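Local coordinates for uncharacterized protein (Pseudomonas syringae pv. tomato, PDB 3K4I) that is an uncharacterised protein of the RraA-like family, built round a mixed beta sheet flanked by helices and assembled as a trimer, its function unassigned, at residues P42-V48 against L135-R140; T51-A57 against G168-D174. All blocks are in the same frame, centred on the assembly; numbering follows the deposited sequence.

Contact 1 of 2, residues P42-V48 against L135-R140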
loop_
_atom_site.group_PDB
_atom_site.type_symbol
_atom_site.label_atom_id
_atom_site.label_comp_id
_atom_site.label_asym_id
_atom_site.label_seq_id
_atom_site.Cartn_x
_atom_site.Cartn_y
_atom_site.Cartn_z
ATOM N N PRO C 42 0.885 14.427 3.867
ATOM C CA PRO C 42 0.705 13.559 2.683
ATOM C C PRO C 42 1.795 12.488 2.626
ATOM O O PRO C 42 2.907 12.745 3.034
ATOM C CB PRO C 42 0.808 14.528 1.500
ATOM C CG PRO C 42 1.602 15.682 2.031
ATOM C CD PRO C 42 1.359 15.776 3.516
ATOM N N GLY C 43 1.434 11.294 2.176
ATOM C CA GLY C 43 2.403 10.221 2.093
ATOM C C GLY C 43 2.597 9.405 3.350
ATOM O O GLY C 43 3.237 8.376 3.289
ATOM N N ILE C 44 2.037 9.844 4.486
ATOM C CA ILE C 44 2.155 9.068 5.723
ATOM C C ILE C 44 0.910 8.165 5.869
ATOM O O ILE C 44 -0.147 8.602 6.329
ATOM C CB ILE C 44 2.447 9.938 6.988
ATOM C CG1 ILE C 44 3.742 10.746 6.803
ATOM C CG2 ILE C 44 2.586 9.024 8.254
ATOM C CD1 ILE C 44 4.254 11.493 8.019
ATOM N N ALA C 45 1.052 6.924 5.432
ATOM C CA ALA C 45 -0.059 6.037 5.190
ATOM C C ALA C 45 -0.338 5.118 6.374
ATOM O O ALA C 45 0.575 4.655 7.047
ATOM C CB ALA C 45 0.187 5.214 3.914
ATOM N N SER C 46 -1.610 4.819 6.598
ATOM C CA SER C 46 -1.947 3.729 7.486
ATOM C C SER C 46 -1.305 2.402 7.012
ATOM O O SER C 46 -1.482 1.982 5.858
ATOM C CB SER C 46 -3.465 3.584 7.577
ATOM O OG SER C 46 -3.752 2.444 8.355
ATOM N N GLN C 47 -0.569 1.756 7.930
ATOM C CA GLN C 47 0.073 0.468 7.656
ATOM C C GLN C 47 -0.669 -0.732 8.220
ATOM O O GLN C 47 -0.322 -1.875 7.934
ATOM C CB GLN C 47 1.525 0.466 8.161
ATOM C CG GLN C 47 2.431 1.532 7.504
ATOM C CD GLN C 47 2.560 1.386 5.996
ATOM O OE1 GLN C 47 2.463 0.276 5.442
ATOM N NE2 GLN C 47 2.747 2.502 5.316
ATOM N N VAL C 48 -1.675 -0.490 9.063
ATOM C CA VAL C 48 -2.399 -1.603 9.651
ATOM C C VAL C 48 -3.866 -1.393 9.330
ATOM O O VAL C 48 -4.489 -0.491 9.874
ATOM C CB VAL C 48 -2.175 -1.724 11.187
ATOM C CG1 VAL C 48 -3.008 -2.893 11.759
ATOM C CG2 VAL C 48 -0.692 -1.957 11.500
ATOM N N LEU C 135 -0.160 2.191 13.369
ATOM C CA LEU C 135 1.102 2.674 12.785
ATOM C C LEU C 135 0.865 3.327 11.457
ATOM O O LEU C 135 0.229 2.741 10.561
ATOM C CB LEU C 135 2.058 1.484 12.556
ATOM C CG LEU C 135 3.370 1.804 11.810
ATOM C CD1 LEU C 135 4.149 2.665 12.743
ATOM C CD2 LEU C 135 4.146 0.539 11.516
ATOM N N PHE C 136 1.435 4.520 11.305
ATOM C CA PHE C 136 1.336 5.266 10.073
ATOM C C PHE C 136 2.734 5.647 9.649
ATOM O O PHE C 136 3.511 6.146 10.472
ATOM C CB PHE C 136 0.464 6.481 10.354
ATOM C CG PHE C 136 -0.876 6.110 10.877
ATOM C CD1 PHE C 136 -1.964 5.978 10.012
ATOM C CD2 PHE C 136 -1.050 5.821 12.228
ATOM C CE1 PHE C 136 -3.215 5.605 10.496
ATOM C CE2 PHE C 136 -2.312 5.401 12.721
ATOM C CZ PHE C 136 -3.388 5.295 11.844
ATOM N N SER C 137 3.083 5.405 8.388
ATOM C CA SER C 137 4.438 5.670 7.944
ATOM C C SER C 137 4.488 5.776 6.437
ATOM O O SER C 137 3.513 5.484 5.758
ATOM C CB SER C 137 5.359 4.512 8.366
ATOM O OG SER C 137 5.031 3.334 7.645
ATOM N N ARG C 138 5.652 6.155 5.921
ATOM C CA ARG C 138 5.866 6.200 4.479
ATOM C C ARG C 138 6.157 4.830 3.879
ATOM O O ARG C 138 6.457 4.700 2.679
ATOM C CB ARG C 138 7.012 7.144 4.145
ATOM C CG ARG C 138 6.713 8.590 4.544
ATOM C CD ARG C 138 7.715 9.583 3.940
ATOM N NE ARG C 138 7.499 10.886 4.581
ATOM C CZ ARG C 138 6.450 11.685 4.370
ATOM N NH1 ARG C 138 5.518 11.360 3.499
ATOM N NH2 ARG C 138 6.344 12.840 5.052
ATOM N N GLY C 139 6.124 3.800 4.702
ATOM C CA GLY C 139 6.415 2.467 4.171
ATOM C C GLY C 139 7.025 1.525 5.169
ATOM O O GLY C 139 7.072 1.817 6.384
ATOM N N ARG C 140 7.500 0.415 4.631
ATOM C CA ARG C 140 7.957 -0.738 5.393
ATOM C C ARG C 140 9.344 -1.139 4.945
ATOM O O ARG C 140 9.601 -1.226 3.738
ATOM C CB ARG C 140 7.007 -1.911 5.182
ATOM C CG ARG C 140 5.526 -1.606 5.508
ATOM C CD ARG C 140 4.597 -2.605 4.868
ATOM N NE ARG C 140 3.225 -2.492 5.408
ATOM C CZ ARG C 140 2.315 -3.460 5.312
ATOM N NH1 ARG C 140 2.597 -4.597 4.668
ATOM N NH2 ARG C 140 1.114 -3.297 5.840
HETATM O O HOH W 1 -2.478 1.945 10.694
#
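R140 takes hold of Q47 side-on with two nitrogens: NE meets the amide oxygen OE1 at 2.9 Å, and NH2 reaches the backbone O of the same residue, on a lone pair in its carbonyl plane. The two chains run alongside in opposing senses, with their amide and guanidinium planes 63° apart. Q47 is bent, CG standing beside the backbone N (chi1 -61°) and the chain folding again at chi2, which turns the amide back over the 135-140 backbone. There NE2 donates to S137 O at 3.1 Å, with that oxygen close to the amide plane. A45 N also donates to S137 O; the two donors stand off opposite faces of its carbonyl plane, neither on a lone pair. The backbones form a short antiparallel pairing, A45 with S137 and S46 with F136, that adds strand 45-46 beside strand 135-137 of the mixed sheet of this RraA-like fold. S46 CB lies 3.6 Å from F136 CE1. A water joins S46 OG, V48 N and L135 O. At the other end R138, extended from CG to NE, crosses I44, whose CG1 lies over one guanidinium face. R138 NH1 donates to P42 O at 3.0 Å, nearly straight at 165° and in the guanidinium plane, while NE makes a salt bridge to D119 and NH2 one to D161.

Contact 2 of 2, residues T51-A57 against G168-D174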
loop_
_atom_site.group_PDB
_atom_site.type_symbol
_atom_site.label_atom_id
_atom_site.label_comp_id
_atom_site.label_asym_id
_atom_site.label_seq_id
_atom_site.Cartn_x
_atom_site.Cartn_y
_atom_site.Cartn_z
ATOM N N THR C 51 -7.248 0.296 11.627
ATOM C CA THR C 51 -6.812 0.998 12.840
ATOM C C THR C 51 -7.006 2.515 12.745
ATOM O O THR C 51 -7.163 3.085 11.649
ATOM C CB THR C 51 -5.341 0.699 13.189
ATOM O OG1 THR C 51 -4.488 1.036 12.067
ATOM C CG2 THR C 51 -5.188 -0.787 13.598
ATOM N N ARG C 52 -7.002 3.149 13.904
ATOM C CA ARG C 52 -7.065 4.604 14.014
ATOM C C ARG C 52 -6.519 4.998 15.373
ATOM O O ARG C 52 -6.401 4.167 16.260
ATOM C CB ARG C 52 -8.512 5.113 13.811
ATOM C CG ARG C 52 -9.505 4.632 14.871
ATOM C CD ARG C 52 -10.937 5.069 14.525
ATOM N NE ARG C 52 -11.109 6.518 14.385
ATOM C CZ ARG C 52 -11.139 7.383 15.397
ATOM N NH1 ARG C 52 -11.012 6.963 16.646
ATOM N NH2 ARG C 52 -11.297 8.682 15.162
ATOM N N CYS C 53 -6.131 6.248 15.521
ATOM C CA CYS C 53 -5.739 6.743 16.843
ATOM C C CYS C 53 -6.012 8.204 16.985
ATOM O O CYS C 53 -5.975 8.976 15.998
ATOM C CB CYS C 53 -4.253 6.459 17.189
ATOM S SG CYS C 53 -3.086 7.136 15.976
ATOM N N VAL C 54 -6.220 8.569 18.247
ATOM C CA VAL C 54 -6.347 9.941 18.691
ATOM C C VAL C 54 -5.451 10.126 19.896
ATOM O O VAL C 54 -5.485 9.336 20.849
ATOM C CB VAL C 54 -7.812 10.250 19.119
ATOM C CG1 VAL C 54 -7.928 11.699 19.512
ATOM C CG2 VAL C 54 -8.749 9.924 17.967
ATOM N N GLY C 55 -4.630 11.166 19.883
ATOM C CA GLY C 55 -3.829 11.436 21.098
ATOM C C GLY C 55 -2.954 12.661 20.925
ATOM O O GLY C 55 -3.056 13.385 19.919
ATOM N N ILE C 56 -2.112 12.902 21.922
ATOM C CA ILE C 56 -1.315 14.114 21.997
ATOM C C ILE C 56 0.052 13.838 21.423
ATOM O O ILE C 56 0.687 12.875 21.821
ATOM C CB ILE C 56 -1.173 14.518 23.489
ATOM C CG1 ILE C 56 -2.564 14.664 24.117
ATOM C CG2 ILE C 56 -0.318 15.753 23.631
ATOM C CD1 ILE C 56 -3.508 15.722 23.420
ATOM N N ALA C 57 0.510 14.696 20.516
ATOM C CA ALA C 57 1.788 14.492 19.862
ATOM C C ALA C 57 2.926 14.529 20.872
ATOM O O ALA C 57 3.030 15.481 21.646
ATOM C CB ALA C 57 2.019 15.578 18.795
ATOM N N GLY C 168 2.282 18.288 22.032
ATOM C CA GLY C 168 0.988 18.656 22.642
ATOM C C GLY C 168 -0.130 18.837 21.624
ATOM O O GLY C 168 -1.310 18.941 21.979
ATOM N N ASP C 169 0.227 18.872 20.342
ATOM C CA ASP C 169 -0.794 18.994 19.286
ATOM C C ASP C 169 -1.725 17.758 19.263
ATOM O O ASP C 169 -1.356 16.659 19.675
ATOM C CB ASP C 169 -0.152 19.212 17.912
ATOM C CG ASP C 169 0.321 20.660 17.688
ATOM O OD1 ASP C 169 0.017 21.585 18.472
ATOM O OD2 ASP C 169 0.983 20.882 16.645
ATOM N N LEU C 170 -2.931 17.952 18.776
ATOM C CA LEU C 170 -3.867 16.852 18.687
ATOM C C LEU C 170 -3.656 16.067 17.382
ATOM O O LEU C 170 -3.793 16.630 16.295
ATOM C CB LEU C 170 -5.283 17.422 18.781
ATOM C CG LEU C 170 -6.420 16.440 18.472
ATOM C CD1 LEU C 170 -6.456 15.324 19.506
ATOM C CD2 LEU C 170 -7.745 17.208 18.422
HETATM N N MSE C 171 -3.385 14.764 17.493
HETATM C CA MSE C 171 -3.125 13.905 16.298
HETATM C C MSE C 171 -4.300 12.979 16.117
HETATM O O MSE C 171 -4.723 12.289 17.094
HETATM C CB MSE C 171 -1.887 13.021 16.509
HETATM C CG MSE C 171 -0.600 13.764 16.770
HETATM SE SE MSE C 171 -0.086 14.965 15.286
HETATM C CE MSE C 171 0.027 13.685 13.803
ATOM N N VAL C 172 -4.843 12.939 14.901
ATOM C CA VAL C 172 -5.941 12.005 14.592
ATOM C C VAL C 172 -5.563 11.331 13.282
ATOM O O VAL C 172 -5.170 12.014 12.302
ATOM C CB VAL C 172 -7.308 12.674 14.478
ATOM C CG1 VAL C 172 -8.408 11.578 14.203
ATOM C CG2 VAL C 172 -7.641 13.468 15.780
ATOM N N CYS C 173 -5.570 9.998 13.315
ATOM C CA CYS C 173 -5.120 9.206 12.179
ATOM C C CYS C 173 -6.078 8.068 11.941
ATOM O O CYS C 173 -6.540 7.457 12.902
ATOM C CB CYS C 173 -3.739 8.602 12.471
ATOM S SG CYS C 173 -2.520 9.795 13.030
ATOM N N ASP C 174 -6.339 7.778 10.664
ATOM C CA ASP C 174 -7.159 6.634 10.264
ATOM C C ASP C 174 -6.749 6.124 8.885
ATOM O O ASP C 174 -5.627 6.406 8.416
ATOM C CB ASP C 174 -8.670 6.981 10.346
ATOM C CG ASP C 174 -9.088 8.154 9.441
ATOM O OD1 ASP C 174 -8.387 8.514 8.460
ATOM O OD2 ASP C 174 -10.162 8.728 9.707
HETATM O O HOH W 2 -11.766 7.716 11.562
#
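Strands 53-57 and 170-174 run antiparallel, their short axes 4.8 Å apart at closest approach and their N-to-C directions at 148°. C53 with C173 and G55 with M171 are the hydrogen-bonded pairs; V54 with V172 and I56 with L170 are the non-hydrogen-bonded ones between and beyond them. M171 N to G55 O is the shorter bond of its pair at 2.8 Å, and the pairing runs on before the start of strand 170-174, through A57 N to D169 O and G168 N to A57 O. V54 and V172 stand next to each other on one face, with CG2 of V54 4.1 Å from CG1 of V172. L170 crosses V54 on that same face, bringing CD1 to 3.9 Å from V54 CG1. Farther along, I56 CG2, anti to its own N, presses tightly on the backbone of G168, 3.3 Å from CA. The other face carries C53 and C173, where SG of C53 rests 3.9 Å from CB of C173, and also selenomethionine M171. M171 CG, anti to its carbonyl carbon, meets A57 CB; bends at chi2 and chi3 then carry the end of the chain away, and the side chain packs on V86 and V88 of strand 85-90. At the R52/D174 end a water links R52 NE, at the edge of the guanidinium, to D174 OD2; R52 NH2 is held by C20 O and D174 OD1 by T25. Strand 53-63 also pairs in parallel with strand 85-90, and strand 170-174 pairs antiparallel with strand 177-181, which places this buried pair inside the mixed sheet of the RraA-like fold.

Overall arrangement
Both contacts pair antiparallel strands in one mixed sheet, but at different depths. The centre of contact 2 lies about 4 Å from that of the chain and the contact is mostly buried, with backbone bonds and aliphatic or sulfur-bearing side chains doing the work. Contact 1, its centre about 10 Å from that of the chain and only partly buried, pairs a much shorter strand and leans on arginines and a glutamine amide. The two centres are about 14 Å apart, and the F136 ring bridges them: F136 CZ packs 3.4 Å from C173 CB, and CE2 reaches C53 SG. Along the chain the segments alternate. Contact 1 meets both other subunits, through P42 and R140, and contact 2 one, through D174.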